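PDB 3SGH: SusD homolog from Bacteroides thetaiotaomicron, which probably binds glycans at the outer membrane for uptake through a partner transporter, as in other SusD-family lipoproteins. Local coordinates for residues A[113-126]-A[136-150]. Residues are numbered along the deposited sequence; the frame is centred on the assembly and turned at random.
Sequences MQLLASLQGPIPYT and PYDNEQTVWHAMFDD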
HETATM    1  N   MSE A 113       3.057  -5.960  10.158  1.00 15.04           N
HETATM    2  CA  MSE A 113       4.406  -5.540  10.446  1.00 15.60           C
HETATM    3  C   MSE A 113       5.224  -5.273   9.180  1.00 16.08           C
HETATM    4  O   MSE A 113       6.170  -4.475   9.220  1.00 16.83           O
HETATM    5  CB  MSE A 113       5.100  -6.537  11.356  1.00 16.01           C
HETATM    6  CG  MSE A 113       4.421  -6.562  12.767  1.00 17.40           C
HETATM    7 SE   MSE A 113       4.498  -4.834  13.664  0.75 15.32          SE
HETATM    8  CE  MSE A 113       2.628  -4.532  13.945  1.00 20.85           C
ATOM      9  N   GLN A 114       4.895  -5.909   8.059  1.00 14.50           N
ATOM     10  CA  GLN A 114       5.583  -5.564   6.809  1.00 15.70           C
ATOM     11  C   GLN A 114       5.208  -4.149   6.382  1.00 14.80           C
ATOM     12  O   GLN A 114       6.040  -3.422   5.879  1.00 16.07           O
ATOM     13  CB  GLN A 114       5.341  -6.584   5.697  1.00 16.13           C
ATOM     14  CG  GLN A 114       3.933  -6.782   5.182  1.00 16.73           C
ATOM     15  CD  GLN A 114       3.443  -5.696   4.219  1.00 17.30           C
ATOM     16  OE1 GLN A 114       4.215  -5.181   3.434  1.00 21.90           O
ATOM     17  NE2 GLN A 114       2.148  -5.356   4.302  1.00 15.54           N
ATOM     18  N   LEU A 115       3.954  -3.762   6.640  1.00 15.06           N
ATOM     19  CA  LEU A 115       3.535  -2.390   6.458  1.00 14.69           C
ATOM     20  C   LEU A 115       4.310  -1.443   7.368  1.00 14.82           C
ATOM     21  O   LEU A 115       4.831  -0.433   6.906  1.00 15.90           O
ATOM     22  CB  LEU A 115       2.039  -2.219   6.681  1.00 15.58           C
ATOM     23  CG  LEU A 115       1.454  -0.805   6.575  1.00 16.45           C
ATOM     24  CD1 LEU A 115       1.859  -0.137   5.293  1.00 16.72           C
ATOM     25  CD2 LEU A 115      -0.084  -0.874   6.752  1.00 18.22           C
ATOM     26  N   LEU A 116       4.440  -1.785   8.648  1.00 14.66           N
ATOM     27  CA  LEU A 116       5.091  -0.865   9.578  1.00 14.92           C
ATOM     28  C   LEU A 116       6.588  -0.775   9.239  1.00 14.36           C
ATOM     29  O   LEU A 116       7.186   0.306   9.291  1.00 15.73           O
ATOM     30  CB  LEU A 116       4.823  -1.291  11.033  1.00 15.54           C
ATOM     31  CG  LEU A 116       5.315  -0.308  12.106  1.00 16.73           C
ATOM     32  CD1 LEU A 116       4.732   1.118  11.871  1.00 15.28           C
ATOM     33  CD2 LEU A 116       5.026  -0.837  13.563  1.00 16.48           C
ATOM     34  N   ALA A 117       7.207  -1.898   8.874  1.00 15.23           N
ATOM     35  CA  ALA A 117       8.625  -1.898   8.448  1.00 15.74           C
ATOM     36  C   ALA A 117       8.827  -1.049   7.192  1.00 15.49           C
ATOM     37  O   ALA A 117       9.842  -0.341   7.088  1.00 16.50           O
ATOM     38  CB  ALA A 117       9.160  -3.331   8.190  1.00 16.96           C
ATOM     39  N   SER A 118       7.868  -1.101   6.276  1.00 15.09           N
ATOM     40  CA  SER A 118       7.872  -0.291   5.041  1.00 14.72           C
ATOM     41  C   SER A 118       7.635   1.207   5.300  1.00 14.71           C
ATOM     42  O   SER A 118       7.894   2.038   4.433  1.00 15.30           O
ATOM     43  CB  SER A 118       6.862  -0.839   4.056  1.00 14.71           C
ATOM     44  OG  SER A 118       7.238  -2.162   3.669  1.00 15.34           O
ATOM     45  N   LEU A 119       7.125   1.536   6.487  1.00 14.96           N
ATOM     46  CA  LEU A 119       6.975   2.903   6.935  1.00 14.88           C
ATOM     47  C   LEU A 119       8.235   3.430   7.657  1.00 15.88           C
ATOM     48  O   LEU A 119       8.754   4.473   7.280  1.00 15.33           O
ATOM     49  CB  LEU A 119       5.758   3.006   7.869  1.00 15.11           C
ATOM     50  CG  LEU A 119       4.389   2.899   7.187  1.00 14.38           C
ATOM     51  CD1 LEU A 119       3.226   2.686   8.184  1.00 12.14           C
ATOM     52  CD2 LEU A 119       4.090   4.190   6.325  1.00 13.96           C
ATOM     53  N   GLN A 120       8.657   2.773   8.746  1.00 14.37           N
ATOM     54  CA  GLN A 120       9.663   3.341   9.631  1.00 15.49           C
ATOM     55  C   GLN A 120      11.012   2.645   9.614  1.00 16.57           C
ATOM     56  O   GLN A 120      11.995   3.214  10.055  1.00 16.43           O
ATOM     57  CB  GLN A 120       9.160   3.391  11.086  1.00 15.33           C
ATOM     58  CG  GLN A 120       9.005   2.085  11.768  1.00 16.00           C
ATOM     59  CD  GLN A 120       8.726   2.283  13.242  1.00 17.40           C
ATOM     60  OE1 GLN A 120       7.758   2.927  13.598  1.00 21.19           O
ATOM     61  NE2 GLN A 120       9.617   1.797  14.098  1.00 16.60           N
ATOM     62  N   GLY A 121      11.064   1.433   9.088  1.00 16.31           N
ATOM     63  CA  GLY A 121      12.309   0.675   9.052  1.00 16.25           C
ATOM     64  C   GLY A 121      12.418  -0.292  10.217  1.00 17.09           C
ATOM     65  O   GLY A 121      11.528  -1.142  10.394  1.00 17.97           O
ATOM     66  N   PRO A 122      13.488  -0.168  11.041  1.00 17.04           N
ATOM     67  CA  PRO A 122      13.580  -1.095  12.173  1.00 16.84           C
ATOM     68  C   PRO A 122      12.309  -1.101  13.040  1.00 16.50           C
ATOM     69  O   PRO A 122      11.730  -0.060  13.306  1.00 16.36           O
ATOM     70  CB  PRO A 122      14.756  -0.540  12.987  1.00 17.48           C
ATOM     71  CG  PRO A 122      15.603   0.140  12.036  1.00 18.69           C
ATOM     72  CD  PRO A 122      14.642   0.751  11.005  1.00 16.98           C
ATOM     73  N   ILE A 123      11.925  -2.286  13.492  1.00 16.95           N
ATOM     74  CA  ILE A 123      10.873  -2.443  14.480  1.00 16.11           C
ATOM     75  C   ILE A 123      11.268  -3.584  15.397  1.00 16.78           C
ATOM     76  O   ILE A 123      11.997  -4.467  14.994  1.00 16.77           O
ATOM     77  CB  ILE A 123       9.528  -2.805  13.809  1.00 16.42           C
ATOM     78  CG1 ILE A 123       9.644  -4.090  12.976  1.00 15.99           C
ATOM     79  CG2 ILE A 123       8.923  -1.609  12.976  1.00 15.92           C
ATOM     80  CD1 ILE A 123       8.300  -4.652  12.462  1.00 16.55           C
ATOM     81  N   PRO A 124      10.697  -3.643  16.604  1.00 18.63           N
ATOM     82  CA  PRO A 124      10.814  -4.880  17.377  1.00 19.82           C
ATOM     83  C   PRO A 124       9.981  -5.985  16.736  1.00 20.46           C
ATOM     84  O   PRO A 124       8.851  -5.727  16.266  1.00 22.48           O
ATOM     85  CB  PRO A 124      10.242  -4.505  18.762  1.00 20.13           C
ATOM     86  CG  PRO A 124       9.962  -3.059  18.734  1.00 21.52           C
ATOM     87  CD  PRO A 124       9.909  -2.615  17.292  1.00 18.92           C
ATOM     88  N   TYR A 125      10.515  -7.195  16.709  1.00 20.38           N
ATOM     89  CA  TYR A 125       9.814  -8.313  16.105  1.00 20.25           C
ATOM     90  C   TYR A 125      10.315  -9.628  16.725  1.00 21.62           C
ATOM     91  O   TYR A 125       9.611 -10.195  17.574  1.00 22.11           O
ATOM     92  CB  TYR A 125       9.901  -8.252  14.561  1.00 20.15           C
ATOM     93  CG  TYR A 125       9.061  -9.300  13.852  1.00 19.05           C
ATOM     94  CD1 TYR A 125       7.747  -9.042  13.494  1.00 19.74           C
ATOM     95  CD2 TYR A 125       9.584 -10.562  13.580  1.00 19.83           C
ATOM     96  CE1 TYR A 125       6.955 -10.003  12.868  1.00 18.43           C
ATOM     97  CE2 TYR A 125       8.773 -11.551  12.949  1.00 17.86           C
ATOM     98  CZ  TYR A 125       7.461 -11.241  12.615  1.00 19.08           C
ATOM     99  OH  TYR A 125       6.659 -12.176  12.026  1.00 21.77           O
ATOM    100  N   THR A 126      11.529 -10.041  16.397  1.00 22.29           N
ATOM    101  CA  THR A 126      12.074 -11.326  16.865  1.00 23.70           C
ATOM    102  C   THR A 126      12.215 -11.407  18.371  1.00 25.75           C
ATOM    103  O   THR A 126      12.018 -12.476  18.954  1.00 25.08           O
ATOM    104  CB  THR A 126      13.423 -11.649  16.219  1.00 24.10           C
ATOM    105  OG1 THR A 126      14.380 -10.660  16.582  1.00 26.54           O
ATOM    106  CG2 THR A 126      13.317 -11.673  14.701  1.00 22.53           C
ATOM    107  N   PRO A 136      13.960  -4.990  22.332  1.00 22.29           N
ATOM    108  CA  PRO A 136      14.923  -4.551  21.327  1.00 21.39           C
ATOM    109  C   PRO A 136      14.390  -4.545  19.906  1.00 20.51           C
ATOM    110  O   PRO A 136      13.466  -5.324  19.535  1.00 18.96           O
ATOM    111  CB  PRO A 136      16.070  -5.573  21.465  1.00 21.45           C
ATOM    112  CG  PRO A 136      15.976  -6.027  22.861  1.00 23.98           C
ATOM    113  CD  PRO A 136      14.487  -6.107  23.131  1.00 22.46           C
ATOM    114  N   TYR A 137      14.952  -3.641  19.114  1.00 19.89           N
ATOM    115  CA  TYR A 137      14.569  -3.513  17.707  1.00 20.41           C
ATOM    116  C   TYR A 137      15.366  -4.504  16.871  1.00 19.80           C
ATOM    117  O   TYR A 137      16.526  -4.731  17.134  1.00 21.05           O
ATOM    118  CB  TYR A 137      14.814  -2.087  17.181  1.00 19.79           C
ATOM    119  CG  TYR A 137      13.730  -1.072  17.562  1.00 19.72           C
ATOM    120  CD1 TYR A 137      13.311  -0.912  18.895  1.00 21.28           C
ATOM    121  CD2 TYR A 137      13.104  -0.287  16.589  1.00 18.33           C
ATOM    122  CE1 TYR A 137      12.317   0.018  19.234  1.00 19.77           C
ATOM    123  CE2 TYR A 137      12.118   0.633  16.936  1.00 19.64           C
ATOM    124  CZ  TYR A 137      11.743   0.784  18.275  1.00 19.63           C
ATOM    125  OH  TYR A 137      10.763   1.684  18.641  1.00 19.42           O
ATOM    126  N   ASP A 138      14.718  -5.098  15.864  1.00 19.60           N
ATOM    127  CA  ASP A 138      15.441  -5.790  14.773  1.00 19.82           C
ATOM    128  C   ASP A 138      15.889  -4.731  13.737  1.00 19.87           C
ATOM    129  O   ASP A 138      15.136  -3.789  13.423  1.00 18.86           O
ATOM    130  CB  ASP A 138      14.526  -6.758  14.024  1.00 20.39           C
ATOM    131  CG  ASP A 138      14.092  -7.969  14.863  1.00 21.44           C
ATOM    132  OD1 ASP A 138      14.693  -8.246  15.900  1.00 23.89           O
ATOM    133  OD2 ASP A 138      13.109  -8.626  14.449  1.00 24.90           O
ATOM    134  N   ASN A 139      17.078  -4.884  13.165  1.00 19.94           N
ATOM    135  CA  ASN A 139      17.377  -4.068  11.997  1.00 19.48           C
ATOM    136  C   ASN A 139      16.535  -4.568  10.826  1.00 18.41           C
ATOM    137  O   ASN A 139      15.860  -5.595  10.930  1.00 16.41           O
ATOM    138  CB  ASN A 139      18.875  -3.994  11.715  1.00 20.21           C
ATOM    139  CG  ASN A 139      19.479  -5.299  11.250  1.00 22.10           C
ATOM    140  OD1 ASN A 139      18.797  -6.215  10.845  1.00 21.18           O
ATOM    141  ND2 ASN A 139      20.775  -5.373  11.316  1.00 29.79           N
ATOM    142  N   GLU A 140      16.498  -3.806   9.744  1.00 16.85           N
ATOM    143  CA  GLU A 140      15.573  -4.108   8.680  1.00 17.15           C
ATOM    144  C   GLU A 140      15.893  -5.456   8.028  1.00 16.87           C
ATOM    145  O   GLU A 140      14.999  -6.256   7.820  1.00 15.73           O
ATOM    146  CB  GLU A 140      15.529  -2.976   7.677  1.00 16.28           C
ATOM    147  CG  GLU A 140      14.880  -1.694   8.263  1.00 16.40           C
ATOM    148  CD  GLU A 140      15.155  -0.480   7.397  1.00 17.58           C
ATOM    149  OE1 GLU A 140      14.425  -0.343   6.396  1.00 16.84           O
ATOM    150  OE2 GLU A 140      16.094   0.322   7.696  1.00 17.08           O
ATOM    151  N   GLN A 141      17.159  -5.765   7.769  1.00 17.59           N
ATOM    152  CA  GLN A 141      17.442  -7.101   7.240  1.00 17.95           C
ATOM    153  C   GLN A 141      16.840  -8.197   8.130  1.00 17.76           C
ATOM    154  O   GLN A 141      16.225  -9.156   7.633  1.00 16.84           O
ATOM    155  CB  GLN A 141      18.951  -7.338   7.008  1.00 18.57           C
ATOM    156  CG  GLN A 141      19.201  -8.692   6.426  1.00 22.15           C
ATOM    157  CD  GLN A 141      20.654  -9.064   6.474  1.00 26.73           C
ATOM    158  OE1 GLN A 141      21.302  -8.939   7.520  1.00 27.07           O
ATOM    159  NE2 GLN A 141      21.180  -9.525   5.355  1.00 28.21           N
ATOM    160  N   THR A 142      16.987  -8.046   9.438  1.00 17.62           N
ATOM    161  CA  THR A 142      16.597  -9.102  10.360  1.00 18.32           C
ATOM    162  C   THR A 142      15.104  -9.270  10.374  1.00 18.06           C
ATOM    163  O   THR A 142      14.603 -10.393  10.327  1.00 18.88           O
ATOM    164  CB  THR A 142      17.138  -8.798  11.793  1.00 18.38           C
ATOM    165  OG1 THR A 142      18.581  -8.880  11.755  1.00 19.42           O
ATOM    166  CG2 THR A 142      16.606  -9.792  12.803  1.00 19.51           C
ATOM    167  N   VAL A 143      14.375  -8.156  10.430  1.00 18.02           N
ATOM    168  CA  VAL A 143      12.898  -8.259  10.469  1.00 17.43           C
ATOM    169  C   VAL A 143      12.339  -8.766   9.140  1.00 17.00           C
ATOM    170  O   VAL A 143      11.456  -9.585   9.146  1.00 16.27           O
ATOM    171  CB  VAL A 143      12.171  -6.972  10.960  1.00 17.93           C
ATOM    172  CG1 VAL A 143      12.355  -5.778  10.021  1.00 20.03           C
ATOM    173  CG2 VAL A 143      10.717  -7.277  11.188  1.00 18.20           C
ATOM    174  N   TRP A 144      12.862  -8.319   8.005  1.00 16.90           N
ATOM    175  CA  TRP A 144      12.369  -8.849   6.738  1.00 15.82           C
ATOM    176  C   TRP A 144      12.594 -10.361   6.662  1.00 16.50           C
ATOM    177  O   TRP A 144      11.694 -11.111   6.300  1.00 16.02           O
ATOM    178  CB  TRP A 144      12.999  -8.096   5.567  1.00 16.65           C
ATOM    179  CG  TRP A 144      12.307  -6.745   5.337  1.00 14.37           C
ATOM    180  CD1 TRP A 144      12.724  -5.532   5.788  1.00 14.07           C
ATOM    181  CD2 TRP A 144      11.050  -6.505   4.674  1.00 15.04           C
ATOM    182  NE1 TRP A 144      11.869  -4.564   5.419  1.00 17.48           N
ATOM    183  CE2 TRP A 144      10.805  -5.117   4.760  1.00 15.24           C
ATOM    184  CE3 TRP A 144      10.137  -7.316   4.015  1.00 14.16           C
ATOM    185  CZ2 TRP A 144       9.684  -4.519   4.184  1.00 15.02           C
ATOM    186  CZ3 TRP A 144       8.988  -6.730   3.479  1.00 14.78           C
ATOM    187  CH2 TRP A 144       8.770  -5.355   3.581  1.00 16.66           C
ATOM    188  N   HIS A 145      13.795 -10.807   7.000  1.00 16.39           N
ATOM    189  CA  HIS A 145      14.080 -12.269   6.980  1.00 17.60           C
ATOM    190  C   HIS A 145      13.224 -13.059   7.977  1.00 17.79           C
ATOM    191  O   HIS A 145      12.652 -14.120   7.621  1.00 17.61           O
ATOM    192  CB  HIS A 145      15.557 -12.541   7.194  1.00 17.73           C
ATOM    193  CG  HIS A 145      16.411 -12.202   6.008  1.00 20.63           C
ATOM    194  ND1 HIS A 145      17.534 -12.924   5.674  1.00 25.31           N
ATOM    195  CD2 HIS A 145      16.329 -11.205   5.103  1.00 19.76           C
ATOM    196  CE1 HIS A 145      18.098 -12.387   4.606  1.00 23.95           C
ATOM    197  NE2 HIS A 145      17.390 -11.338   4.242  1.00 22.37           N
ATOM    198  N   ALA A 146      13.085 -12.531   9.199  1.00 17.42           N
ATOM    199  CA  ALA A 146      12.213 -13.128  10.203  1.00 16.99           C
ATOM    200  C   ALA A 146      10.771 -13.244   9.724  1.00 17.12           C
ATOM    201  O   ALA A 146      10.155 -14.274   9.959  1.00 16.97           O
ATOM    202  CB  ALA A 146      12.247 -12.349  11.518  1.00 17.02           C
HETATM  203  N   MSE A 147      10.256 -12.186   9.074  1.00 16.81           N
HETATM  204  CA  MSE A 147       8.884 -12.187   8.565  1.00 16.70           C
HETATM  205  C   MSE A 147       8.722 -13.211   7.444  1.00 15.98           C
HETATM  206  O   MSE A 147       7.702 -13.911   7.419  1.00 16.97           O
HETATM  207  CB  MSE A 147       8.394 -10.784   8.144  1.00 17.06           C
HETATM  208  CG  MSE A 147       8.255  -9.838   9.274  1.00 17.20           C
HETATM  209 SE   MSE A 147       7.450  -8.165   8.756  0.75 14.21          SE
HETATM  210  CE  MSE A 147       8.947  -7.568   7.666  1.00 15.62           C
ATOM    211  N   PHE A 148       9.689 -13.335   6.532  1.00 16.01           N
ATOM    212  CA  PHE A 148       9.652 -14.415   5.517  1.00 15.45           C
ATOM    213  C   PHE A 148       9.592 -15.804   6.191  1.00 17.17           C
ATOM    214  O   PHE A 148       8.810 -16.667   5.789  1.00 15.93           O
ATOM    215  CB  PHE A 148      10.854 -14.356   4.548  1.00 14.87           C
ATOM    216  CG  PHE A 148      10.717 -13.340   3.424  1.00 16.05           C
ATOM    217  CD1 PHE A 148       9.811 -13.553   2.406  1.00 13.13           C
ATOM    218  CD2 PHE A 148      11.493 -12.172   3.403  1.00 16.38           C
ATOM    219  CE1 PHE A 148       9.648 -12.662   1.381  1.00 17.75           C
ATOM    220  CE2 PHE A 148      11.358 -11.275   2.364  1.00 16.27           C
ATOM    221  CZ  PHE A 148      10.430 -11.514   1.343  1.00 16.56           C
ATOM    222  N   ASP A 149      10.415 -15.994   7.223  1.00 17.70           N
ATOM    223  CA  ASP A 149      10.394 -17.255   7.977  1.00 19.84           C
ATOM    224  C   ASP A 149       9.020 -17.579   8.584  1.00 19.47           C
ATOM    225  O   ASP A 149       8.542 -18.718   8.484  1.00 18.22           O
ATOM    226  CB  ASP A 149      11.497 -17.282   9.048  1.00 20.78           C
ATOM    227  CG  ASP A 149      12.907 -17.251   8.446  1.00 23.09           C
ATOM    228  OD1 ASP A 149      13.070 -17.535   7.246  1.00 23.27           O
ATOM    229  OD2 ASP A 149      13.856 -16.919   9.200  1.00 24.31           O
ATOM    230  N   ASP A 150       8.378 -16.594   9.210  1.00 18.59           N
ATOM    231  CA  ASP A 150       7.107 -16.842   9.863  1.00 18.49           C
ATOM    232  C   ASP A 150       6.038 -17.079   8.790  1.00 16.96           C
ATOM    233  O   ASP A 150       5.152 -17.928   8.930  1.00 17.91           O
ATOM    234  CB  ASP A 150       6.747 -15.671  10.760  1.00 18.79           C
ATOM    235  CG  ASP A 150       7.560 -15.660  12.072  1.00 21.14           C
ATOM    236  OD1 ASP A 150       8.120 -16.709  12.456  1.00 23.59           O
ATOM    237  OD2 ASP A 150       7.599 -14.606  12.726  1.00 20.24           O
TER
HETATM  238  O   HOH W   1      12.117  -1.602   5.961  1.00 15.31           O
HETATM  239  O   HOH W   2       9.049   3.502  16.850  1.00 20.41           O
HETATM  240  O   HOH W   3      13.159  -7.586  17.902  1.00 17.33           O
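Tyr125 lies along helix 140-150, with CG anti to its backbone N (chi1 -174°), a setting that carries the ring past Val143 and Ala146 to Asp150. Met147 CG sits over one ring face, 3.7 Å from Tyr125 CZ, in a CH-pi contact, with the selenium of this selenomethionine oblique to the ring. At the far end Tyr125 OH donates to Asp150 OD2 at 2.7 Å, using the anti lone pair of that oxygen. A phenylalanine in place of Tyr125 would probably keep the Met147 packing but leave the Asp150 carboxylate without this donor. Next door, Asp138 grips Thr126 with both oxygens, each met on its syn side, somewhat out of the carboxylate plane: OD2 takes Thr126 N at 2.9 Å, nearly straight (169°), and OD1 takes Thr126 OG1. Pro124 lies alongside Tyr137, its CD 3.8 Å above the centre of the ring, while Pro122 CB meets the ring edge. Between the helices, Ala117 CB faces Trp144 and Met147. A water there accepts from Trp144 NE1 and donates to Ala117 O and Glu140 OE1, and Glu140 OE1 also accepts from Trp490 N. Helices 113-120 and 140-150 run antiparallel (164°), consistent with the helical-hairpin packing of the alpha-alpha superhelix. Helix 181-198 adds Met195 against Trp144 and Met147, helix 75-84 brings Trp77 to Pro124 and Tyr137, and helix 468-477 touches Tyr137 through Val471 and Ala474.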